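Histidinol-phosphatase (Listeria monocytogenes str. 4b H7858, PDB 3DCP) probably catalyses the hydrolysis of L-histidinol phosphate to L-histidinol and phosphate in histidine biosynthesis, as a metal-dependent phosphatase of the PHP family. Local coordinates at residues E21-K26 with H260-I265; E93-I98 with S121-E126; R177-I182 with R217-D222. All coordinates share one frame; numbering follows the deposited sequence.

Contact 1 of 3, residues E21-K26 with H260-I265; sequences EEMVLK and HGVQDI. With ZN (zinc ion), chain D.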
loop_
_atom_site.group_PDB
_atom_site.type_symbol
_atom_site.label_atom_id
_atom_site.label_comp_id
_atom_site.label_asym_id
_atom_site.label_seq_id
_atom_site.Cartn_x
_atom_site.Cartn_y
_atom_site.Cartn_z
ATOM N N GLU A 21 -15.004 -8.568 10.890
ATOM C CA GLU A 21 -15.045 -9.517 11.995
ATOM C C GLU A 21 -14.722 -10.932 11.540
ATOM O O GLU A 21 -14.022 -11.667 12.229
ATOM C CB GLU A 21 -16.413 -9.495 12.683
ATOM C CG GLU A 21 -16.469 -10.377 13.921
ATOM C CD GLU A 21 -17.554 -9.961 14.897
ATOM O OE1 GLU A 21 -18.205 -8.919 14.665
ATOM O OE2 GLU A 21 -17.749 -10.673 15.903
ATOM N N GLU A 22 -15.228 -11.305 10.373
ATOM C CA GLU A 22 -14.988 -12.633 9.829
ATOM C C GLU A 22 -13.520 -12.759 9.434
ATOM O O GLU A 22 -12.935 -13.846 9.491
ATOM C CB GLU A 22 -15.888 -12.863 8.621
ATOM C CG GLU A 22 -15.987 -14.305 8.186
ATOM C CD GLU A 22 -17.152 -14.525 7.255
ATOM O OE1 GLU A 22 -18.284 -14.145 7.628
ATOM O OE2 GLU A 22 -16.946 -15.073 6.153
HETATM N N MSE A 23 -12.929 -11.639 9.034
HETATM C CA MSE A 23 -11.523 -11.612 8.666
HETATM C C MSE A 23 -10.671 -11.771 9.919
HETATM O O MSE A 23 -9.655 -12.465 9.903
HETATM C CB MSE A 23 -11.187 -10.300 7.967
HETATM C CG MSE A 23 -11.836 -10.187 6.608
HETATM SE SE MSE A 23 -11.629 -8.448 5.781
HETATM C CE MSE A 23 -13.202 -8.466 4.675
ATOM N N VAL A 24 -11.093 -11.131 11.006
ATOM C CA VAL A 24 -10.366 -11.228 12.268
ATOM C C VAL A 24 -10.430 -12.648 12.831
ATOM O O VAL A 24 -9.434 -13.165 13.345
ATOM C CB VAL A 24 -10.924 -10.234 13.316
ATOM C CG1 VAL A 24 -10.449 -10.613 14.715
ATOM C CG2 VAL A 24 -10.460 -8.825 12.978
ATOM N N LEU A 25 -11.598 -13.279 12.741
ATOM C CA LEU A 25 -11.752 -14.643 13.237
ATOM C C LEU A 25 -10.825 -15.582 12.470
ATOM O O LEU A 25 -10.207 -16.482 13.049
ATOM C CB LEU A 25 -13.208 -15.097 13.096
ATOM C CG LEU A 25 -14.193 -14.485 14.098
ATOM C CD1 LEU A 25 -15.627 -14.730 13.647
ATOM C CD2 LEU A 25 -13.946 -15.080 15.479
ATOM N N LYS A 26 -10.717 -15.364 11.163
ATOM C CA LYS A 26 -9.835 -16.181 10.337
ATOM C C LYS A 26 -8.380 -15.939 10.731
ATOM O O LYS A 26 -7.582 -16.876 10.792
ATOM C CB LYS A 26 -10.028 -15.853 8.859
ATOM C CG LYS A 26 -9.076 -16.603 7.934
ATOM C CD LYS A 26 -9.308 -18.105 7.980
ATOM C CE LYS A 26 -8.425 -18.827 6.968
ATOM N NZ LYS A 26 -8.796 -20.269 6.820
ATOM N N HIS A 260 -8.462 -8.098 1.383
ATOM C CA HIS A 260 -9.692 -7.360 1.108
ATOM C C HIS A 260 -10.869 -8.299 1.308
ATOM O O HIS A 260 -12.002 -7.994 0.928
ATOM C CB HIS A 260 -9.700 -6.815 -0.321
ATOM C CG HIS A 260 -8.696 -5.734 -0.549
ATOM N ND1 HIS A 260 -7.337 -5.964 -0.520
ATOM C CD2 HIS A 260 -8.845 -4.407 -0.768
ATOM C CE1 HIS A 260 -6.693 -4.828 -0.711
ATOM N NE2 HIS A 260 -7.585 -3.866 -0.863
ATOM N N GLY A 261 -10.579 -9.444 1.918
ATOM C CA GLY A 261 -11.593 -10.445 2.188
ATOM C C GLY A 261 -11.029 -11.573 3.030
ATOM O O GLY A 261 -9.814 -11.676 3.211
ATOM N N VAL A 262 -11.915 -12.422 3.542
ATOM C CA VAL A 262 -11.525 -13.547 4.387
ATOM C C VAL A 262 -10.532 -14.505 3.719
ATOM O O VAL A 262 -9.575 -14.963 4.348
ATOM C CB VAL A 262 -12.773 -14.348 4.832
ATOM C CG1 VAL A 262 -12.354 -15.567 5.647
ATOM C CG2 VAL A 262 -13.701 -13.455 5.650
ATOM N N GLN A 263 -10.748 -14.790 2.441
ATOM C CA GLN A 263 -9.882 -15.715 1.729
ATOM C C GLN A 263 -8.461 -15.220 1.523
ATOM O O GLN A 263 -7.572 -16.016 1.233
ATOM C CB GLN A 263 -10.511 -16.105 0.387
ATOM C CG GLN A 263 -11.763 -16.949 0.554
ATOM C CD GLN A 263 -11.538 -18.094 1.527
ATOM O OE1 GLN A 263 -10.642 -18.913 1.331
ATOM N NE2 GLN A 263 -12.345 -18.150 2.584
ATOM N N ASP A 264 -8.236 -13.918 1.684
ATOM C CA ASP A 264 -6.894 -13.365 1.515
ATOM C C ASP A 264 -6.053 -13.503 2.782
ATOM O O ASP A 264 -4.823 -13.481 2.727
ATOM C CB ASP A 264 -6.943 -11.870 1.166
ATOM C CG ASP A 264 -7.633 -11.585 -0.152
ATOM O OD1 ASP A 264 -7.650 -12.465 -1.042
ATOM O OD2 ASP A 264 -8.144 -10.450 -0.298
ATOM N N ILE A 265 -6.721 -13.611 3.927
ATOM C CA ILE A 265 -6.040 -13.693 5.215
ATOM C C ILE A 265 -4.920 -14.729 5.258
ATOM O O ILE A 265 -5.125 -15.894 4.921
ATOM C CB ILE A 265 -7.048 -13.996 6.352
ATOM C CG1 ILE A 265 -8.118 -12.895 6.420
ATOM C CG2 ILE A 265 -6.325 -14.099 7.685
ATOM C CD1 ILE A 265 -7.585 -11.523 6.783
HETATM ZN ZN ZN D . -7.703 -1.725 -1.625
#
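Val-262 sets its two methyl groups against helix 20-29, at the place where the PHP barrel brings the loop after strand 253-256 back against the first helix of the chain. No hydrogen bond links the two segments; the evidence for the contact is apolar packing. With CG1 of Val-262 anti to its backbone N (chi1 177°), the branches divide along the helix. CG2 of Val-262 lies 3.5 Å from CG of Glu-22, and the two side chains cross at about a right angle, while CG1 reaches CB of Lys-26 at 4.0 Å. The valine thus sits between side chains one helical turn apart.

Selenomethionine Met-23 runs out almost straight and passes Val-262 at an oblique angle, its CG 3.9 Å from Val-262 CG2. The terminal CE of Met-23 stops 3.6 Å from CA of Gly-261. Ile-265 lies along the same helix surface: its CG1 is 3.8 Å from the carbonyl O of Met-23. CB of Ile-265 meets CG of Lys-26 at 3.7 Å, and these two side chains slide past each other in opposite directions. A bend at chi2 (64°) then carries the lysine chain away from the loop.

On its far side the loop leads to a metal site. NE2 of His-260 binds zinc at 2.3 Å, with His-14 and His-40 as further ligands, so the segment that packs on the helix also carries a zinc ligand. The loop is also tied to itself: the backbone N of His-260 donates a nearly straight bond (171°) to the anti lone pair of Asp-264 OD2.

Contact 2 of 3, residues E93-I98 with S121-E126; sequences EVDYLI and SLHFLE. With FE (Fe (III) ion), chain E; FE (Fe (III) ion), chain F.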
loop_
_atom_site.group_PDB
_atom_site.type_symbol
_atom_site.label_atom_id
_atom_site.label_comp_id
_atom_site.label_asym_id
_atom_site.label_seq_id
_atom_site.Cartn_x
_atom_site.Cartn_y
_atom_site.Cartn_z
ATOM N N GLU A 93 -4.463 3.320 5.156
ATOM C CA GLU A 93 -3.457 3.172 4.124
ATOM C C GLU A 93 -3.617 4.552 3.489
ATOM O O GLU A 93 -4.595 4.815 2.793
ATOM C CB GLU A 93 -3.811 2.106 3.100
ATOM C CG GLU A 93 -2.910 2.211 1.880
ATOM C CD GLU A 93 -2.938 0.978 1.004
ATOM O OE1 GLU A 93 -3.977 0.303 0.969
ATOM O OE2 GLU A 93 -1.931 0.704 0.338
ATOM N N VAL A 94 -2.691 5.446 3.791
ATOM C CA VAL A 94 -2.776 6.804 3.283
ATOM C C VAL A 94 -2.154 6.973 1.913
ATOM O O VAL A 94 -1.000 6.620 1.697
ATOM C CB VAL A 94 -2.115 7.790 4.262
ATOM C CG1 VAL A 94 -2.241 9.215 3.726
ATOM C CG2 VAL A 94 -2.758 7.665 5.641
ATOM N N ASP A 95 -2.938 7.518 0.989
ATOM C CA ASP A 95 -2.472 7.771 -0.369
ATOM C C ASP A 95 -1.541 8.972 -0.397
ATOM O O ASP A 95 -1.899 10.050 0.098
ATOM C CB ASP A 95 -3.651 8.089 -1.291
ATOM C CG ASP A 95 -4.169 6.879 -2.026
ATOM O OD1 ASP A 95 -3.550 6.488 -3.041
ATOM O OD2 ASP A 95 -5.203 6.328 -1.591
ATOM N N TYR A 96 -0.345 8.793 -0.945
ATOM C CA TYR A 96 0.536 9.936 -1.107
ATOM C C TYR A 96 0.078 10.567 -2.424
ATOM O O TYR A 96 0.214 9.975 -3.493
ATOM C CB TYR A 96 2.011 9.533 -1.201
ATOM C CG TYR A 96 2.897 10.739 -1.418
ATOM C CD1 TYR A 96 2.995 11.742 -0.445
ATOM C CD2 TYR A 96 3.566 10.928 -2.624
ATOM C CE1 TYR A 96 3.728 12.902 -0.678
ATOM C CE2 TYR A 96 4.303 12.086 -2.865
ATOM C CZ TYR A 96 4.374 13.064 -1.890
ATOM O OH TYR A 96 5.078 14.211 -2.143
ATOM N N LEU A 97 -0.526 11.741 -2.336
ATOM C CA LEU A 97 -1.013 12.416 -3.526
ATOM C C LEU A 97 -0.048 13.522 -3.921
ATOM O O LEU A 97 0.036 14.559 -3.266
ATOM C CB LEU A 97 -2.414 12.973 -3.260
ATOM C CG LEU A 97 -3.469 11.935 -2.848
ATOM C CD1 LEU A 97 -4.755 12.639 -2.418
ATOM C CD2 LEU A 97 -3.747 10.976 -4.001
ATOM N N ILE A 98 0.695 13.272 -4.991
ATOM C CA ILE A 98 1.679 14.222 -5.494
ATOM C C ILE A 98 1.055 15.586 -5.788
ATOM O O ILE A 98 0.147 15.702 -6.611
ATOM C CB ILE A 98 2.352 13.678 -6.774
ATOM C CG1 ILE A 98 3.164 12.425 -6.435
ATOM C CG2 ILE A 98 3.256 14.743 -7.394
ATOM C CD1 ILE A 98 3.601 11.629 -7.649
ATOM N N SER A 121 1.090 4.939 0.938
ATOM C CA SER A 121 1.242 4.283 -0.358
ATOM C C SER A 121 1.073 5.180 -1.579
ATOM O O SER A 121 0.279 6.125 -1.580
ATOM C CB SER A 121 0.242 3.120 -0.476
ATOM O OG SER A 121 0.412 2.165 0.558
ATOM N N LEU A 122 1.802 4.851 -2.637
ATOM C CA LEU A 122 1.709 5.593 -3.885
ATOM C C LEU A 122 0.826 4.753 -4.827
ATOM O O LEU A 122 1.191 3.625 -5.169
ATOM C CB LEU A 122 3.104 5.770 -4.483
ATOM C CG LEU A 122 3.405 6.997 -5.351
ATOM C CD1 LEU A 122 4.307 6.580 -6.509
ATOM C CD2 LEU A 122 2.121 7.624 -5.862
ATOM N N HIS A 123 -0.322 5.304 -5.232
ATOM C CA HIS A 123 -1.264 4.607 -6.126
ATOM C C HIS A 123 -1.555 5.372 -7.417
ATOM O O HIS A 123 -2.037 4.789 -8.392
ATOM C CB HIS A 123 -2.605 4.352 -5.427
ATOM C CG HIS A 123 -2.519 3.419 -4.263
ATOM N ND1 HIS A 123 -2.991 3.751 -3.009
ATOM C CD2 HIS A 123 -2.025 2.163 -4.156
ATOM C CE1 HIS A 123 -2.790 2.741 -2.183
ATOM N NE2 HIS A 123 -2.204 1.765 -2.855
ATOM N N PHE A 124 -1.295 6.678 -7.410
ATOM C CA PHE A 124 -1.535 7.502 -8.586
ATOM C C PHE A 124 -0.308 8.307 -9.020
ATOM O O PHE A 124 0.440 8.829 -8.190
ATOM C CB PHE A 124 -2.690 8.487 -8.350
ATOM C CG PHE A 124 -4.005 7.834 -8.015
ATOM C CD1 PHE A 124 -4.330 7.544 -6.693
ATOM C CD2 PHE A 124 -4.926 7.538 -9.017
ATOM C CE1 PHE A 124 -5.550 6.968 -6.370
ATOM C CE2 PHE A 124 -6.154 6.958 -8.708
ATOM C CZ PHE A 124 -6.467 6.673 -7.378
ATOM N N LEU A 125 -0.122 8.401 -10.331
ATOM C CA LEU A 125 0.968 9.173 -10.917
ATOM C C LEU A 125 0.371 10.117 -11.955
ATOM O O LEU A 125 -0.732 9.880 -12.439
ATOM C CB LEU A 125 1.960 8.252 -11.625
ATOM C CG LEU A 125 3.117 7.643 -10.840
ATOM C CD1 LEU A 125 3.949 6.797 -11.793
ATOM C CD2 LEU A 125 3.973 8.753 -10.216
ATOM N N GLU A 126 1.082 11.185 -12.296
ATOM C CA GLU A 126 0.590 12.067 -13.350
ATOM C C GLU A 126 0.694 11.253 -14.632
ATOM O O GLU A 126 1.697 10.580 -14.864
ATOM C CB GLU A 126 1.449 13.328 -13.475
ATOM C CG GLU A 126 1.356 14.254 -12.269
ATOM C CD GLU A 126 2.288 15.441 -12.377
ATOM O OE1 GLU A 126 3.068 15.673 -11.424
ATOM O OE2 GLU A 126 2.244 16.140 -13.411
HETATM FE FE FE E . -2.180 -0.120 -1.784
HETATM FE FE FE F . -3.894 -1.937 0.733
HETATM O O HOH W 1 -1.564 7.661 -4.383
HETATM O O HOH W 2 0.296 10.703 -6.088
HETATM O O HOH W 3 -1.942 -1.179 -3.964
#
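Ser-121, Ile-98 and Asp-95 bury the most surface here, where the parallel strands 87-95 and 117-127 of a beta-alpha-beta unit separate near the metal centre. Ser-121 N donates to Val-94 O and its O accepts from Tyr-96 N, bracketing Asp-95, its partner in the parallel bridge. Ser-121 OG, anti to the carbonyl carbon (chi1 -58°), donates to the anti lone pair of Glu-93 OE2 at 2.8 Å. Glu-93 OE2 also binds one iron at 2.3 Å, while OE1 binds the other, so the serine is a second-shell group.

Asp-95 does likewise for His-123. Asp-95 OD1 accepts from His-123 ND1 at 2.8 Å; the oxygen lies near the imidazole plane, whereas ND1 approaches from well above the carboxylate plane. This should fix the ring's rotation while NE2 of His-123 binds iron at 2.2 Å.

Farther on the strands part and two waters bridge them. One donates to Asp-95 OD1 and Tyr-96 O and accepts from His-123 N; the second joins Tyr-96 O, Ile-98 N and Phe-124 O. Ile-98 CD1 packs 3.9 Å from Leu-125 CD2.

Around the pair, helix 101-111 packs on Val-94, helix 152-168 on Tyr-96, Ile-98 and Leu-122, and strand 130-133 on Phe-124 and Glu-126.

Contact 3 of 3, residues R177-I182 with R217-D222; sequences RRMGHI and RDYELD. With FE (Fe (III) ion), chain E.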
loop_
_atom_site.group_PDB
_atom_site.type_symbol
_atom_site.label_atom_id
_atom_site.label_comp_id
_atom_site.label_asym_id
_atom_site.label_seq_id
_atom_site.Cartn_x
_atom_site.Cartn_y
_atom_site.Cartn_z
ATOM N N ARG A 177 4.830 5.645 9.056
ATOM C CA ARG A 177 6.263 5.396 8.957
ATOM C C ARG A 177 6.552 4.083 8.225
ATOM O O ARG A 177 7.698 3.650 8.135
ATOM C CB ARG A 177 6.899 5.400 10.346
ATOM C CG ARG A 177 6.991 6.804 10.921
ATOM C CD ARG A 177 7.546 6.826 12.324
ATOM N NE ARG A 177 7.523 8.182 12.869
ATOM C CZ ARG A 177 7.796 8.482 14.134
ATOM N NH1 ARG A 177 8.117 7.518 14.986
ATOM N NH2 ARG A 177 7.739 9.739 14.548
ATOM N N ARG A 178 5.505 3.447 7.709
ATOM C CA ARG A 178 5.685 2.217 6.945
ATOM C C ARG A 178 5.255 2.483 5.499
ATOM O O ARG A 178 4.099 2.831 5.242
ATOM C CB ARG A 178 4.871 1.068 7.554
ATOM C CG ARG A 178 5.081 -0.272 6.836
ATOM C CD ARG A 178 4.755 -1.490 7.715
ATOM N NE ARG A 178 3.331 -1.637 7.998
ATOM C CZ ARG A 178 2.731 -1.202 9.107
ATOM N NH1 ARG A 178 3.434 -0.590 10.054
ATOM N NH2 ARG A 178 1.428 -1.389 9.270
HETATM N N MSE A 179 6.198 2.355 4.569
HETATM C CA MSE A 179 5.925 2.609 3.148
HETATM C C MSE A 179 5.284 1.398 2.463
HETATM O O MSE A 179 5.852 0.304 2.451
HETATM C CB MSE A 179 7.222 2.998 2.422
HETATM C CG MSE A 179 8.002 4.140 3.085
HETATM SE SE MSE A 179 7.035 5.844 3.167
HETATM C CE MSE A 179 6.389 5.728 4.990
ATOM N N GLY A 180 4.108 1.612 1.876
ATOM C CA GLY A 180 3.386 0.525 1.228
ATOM C C GLY A 180 3.944 -0.019 -0.080
ATOM O O GLY A 180 4.417 0.742 -0.922
ATOM N N HIS A 181 3.884 -1.344 -0.232
ATOM C CA HIS A 181 4.307 -2.056 -1.448
ATOM C C HIS A 181 5.135 -1.205 -2.409
ATOM O O HIS A 181 4.627 -0.781 -3.445
ATOM C CB HIS A 181 3.058 -2.565 -2.179
ATOM C CG HIS A 181 1.955 -1.549 -2.265
ATOM N ND1 HIS A 181 2.143 -0.290 -2.791
ATOM C CD2 HIS A 181 0.655 -1.607 -1.883
ATOM C CE1 HIS A 181 1.008 0.386 -2.734
ATOM N NE2 HIS A 181 0.090 -0.391 -2.187
ATOM N N ILE A 182 6.418 -1.001 -2.107
ATOM C CA ILE A 182 7.251 -0.125 -2.930
ATOM C C ILE A 182 7.678 -0.564 -4.327
ATOM O O ILE A 182 8.576 0.036 -4.911
ATOM C CB ILE A 182 8.513 0.350 -2.163
ATOM C CG1 ILE A 182 9.400 -0.836 -1.801
ATOM C CG2 ILE A 182 8.100 1.121 -0.908
ATOM C CD1 ILE A 182 10.759 -0.420 -1.261
ATOM N N ARG A 217 15.604 7.884 7.676
ATOM C CA ARG A 217 14.331 8.350 8.232
ATOM C C ARG A 217 13.839 7.429 9.346
ATOM O O ARG A 217 12.887 7.753 10.056
ATOM C CB ARG A 217 13.269 8.392 7.130
ATOM C CG ARG A 217 13.271 9.640 6.273
ATOM C CD ARG A 217 12.611 10.772 7.021
ATOM N NE ARG A 217 11.798 11.576 6.128
ATOM C CZ ARG A 217 10.972 12.535 6.527
ATOM N NH1 ARG A 217 10.852 12.821 7.820
ATOM N NH2 ARG A 217 10.249 13.189 5.629
ATOM N N ASP A 218 14.475 6.270 9.467
ATOM C CA ASP A 218 14.107 5.274 10.461
ATOM C C ASP A 218 12.699 4.750 10.197
ATOM O O ASP A 218 11.940 4.468 11.128
ATOM C CB ASP A 218 14.202 5.862 11.873
ATOM C CG ASP A 218 14.229 4.791 12.946
ATOM O OD1 ASP A 218 14.948 3.784 12.763
ATOM O OD2 ASP A 218 13.541 4.958 13.975
ATOM N N TYR A 219 12.357 4.636 8.916
ATOM C CA TYR A 219 11.054 4.119 8.512
ATOM C C TYR A 219 11.152 2.600 8.364
ATOM O O TYR A 219 12.209 2.012 8.593
ATOM C CB TYR A 219 10.623 4.725 7.171
ATOM C CG TYR A 219 10.190 6.186 7.194
ATOM C CD1 TYR A 219 9.937 6.858 8.395
ATOM C CD2 TYR A 219 9.969 6.876 5.997
ATOM C CE1 TYR A 219 9.468 8.184 8.398
ATOM C CE2 TYR A 219 9.501 8.191 5.989
ATOM C CZ TYR A 219 9.252 8.841 7.189
ATOM O OH TYR A 219 8.784 10.139 7.175
ATOM N N GLU A 220 10.049 1.968 7.984
ATOM C CA GLU A 220 10.036 0.525 7.769
ATOM C C GLU A 220 9.271 0.247 6.480
ATOM O O GLU A 220 8.647 1.148 5.918
ATOM C CB GLU A 220 9.394 -0.202 8.960
ATOM C CG GLU A 220 8.011 0.295 9.341
ATOM C CD GLU A 220 7.417 -0.448 10.533
ATOM O OE1 GLU A 220 8.182 -1.109 11.273
ATOM O OE2 GLU A 220 6.185 -0.355 10.737
ATOM N N LEU A 221 9.318 -0.992 6.013
ATOM C CA LEU A 221 8.643 -1.325 4.774
ATOM C C LEU A 221 7.557 -2.373 4.895
ATOM O O LEU A 221 7.628 -3.299 5.705
ATOM C CB LEU A 221 9.664 -1.769 3.724
ATOM C CG LEU A 221 10.699 -0.707 3.370
ATOM C CD1 LEU A 221 11.770 -1.312 2.488
ATOM C CD2 LEU A 221 10.016 0.469 2.677
ATOM N N ASP A 222 6.540 -2.189 4.064
ATOM C CA ASP A 222 5.397 -3.092 3.958
ATOM C C ASP A 222 5.827 -4.257 3.051
ATOM O O ASP A 222 6.081 -4.043 1.869
ATOM C CB ASP A 222 4.234 -2.287 3.350
ATOM C CG ASP A 222 3.041 -3.135 2.920
ATOM O OD1 ASP A 222 2.592 -4.008 3.691
ATOM O OD2 ASP A 222 2.509 -2.874 1.811
HETATM FE FE FE E . -2.180 -0.120 -1.784
HETATM O O HOH W 4 2.683 -4.091 6.547
HETATM O O HOH W 5 7.017 -1.834 0.666
HETATM O O HOH W 3 -1.942 -1.179 -3.964
#
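Arg-178 and Glu-220 pair in a parallel bridge between two short strands of the PHP barrel, and the arginine side chain can be traced along the neighbouring strand atom by atom. CB of Arg-178 starts beside Glu-220, 3.7 Å from its CG. CG of Arg-178 then leans over the next piece of backbone, 3.7 Å from the N of Asp-222. CD of Arg-178 comes back toward the glutamate, 3.5 Å from Glu-220 OE2, and a turn at chi3 (70°) swings the guanidinium round. Arg-178 NE donates to a water at 2.9 Å, which in turn donates to OD1 of Asp-222. Arg-178 NH1 forms a salt bridge with Glu-220 OE2 at 2.8 Å; the oxygen lies at the guanidinium edge, while the carboxylate itself is turned 64° from that plane. NH2 looks elsewhere, to a salt bridge with Asp-117 and a bond to Gly-5 O. Several partners therefore fix the orientation of this buried cation.

Asp-222 also serves the metal site. Its OD2 accepts the backbone N of His-181 at 2.9 Å through the anti lone pair, in a bond close to straight (168°), and Asn-224 is a further donor to that oxygen. This probably helps to set the residue whose NE2 binds iron at 2.3 Å.

The opposite face of the strands is apolar. Met-179, a selenomethionine, folds back into a Met-aromatic contact, its SE set obliquely to the Tyr-219 ring and 5.1 Å from the centroid, while its CB and the end of Ile-182 pack on Leu-221.

Helix 152-168 lies against Met-179, Ile-182 and Tyr-219 on that face. Strand 253-256 continues the sheet beyond 220-224, and on the other flank Arg-178 and Gly-180 form backbone hydrogen bonds with Leu-120 of strand 117-127.

How the contacts relate
Along the chain, 93-98 with 121-126 closes before 177-182 with 217-222 begins, and contact 1 encloses both by joining the first helix to the loop after the last barrel strand. Contacts 2 and 3 are neighbours, with centres about 14 Å apart; they touch and share one iron, to which contact 2 gives Glu-93 and His-123 and contact 3 gives His-181. Contact 1 lies apart, its centre about 25 Å from contact 2 and about 24 Å from contact 3, yet His-260 carries it to the zinc. Ligands from distant parts of the sequence thus converge on a three-metal centre, consistent with the active site of a PHP phosphatase.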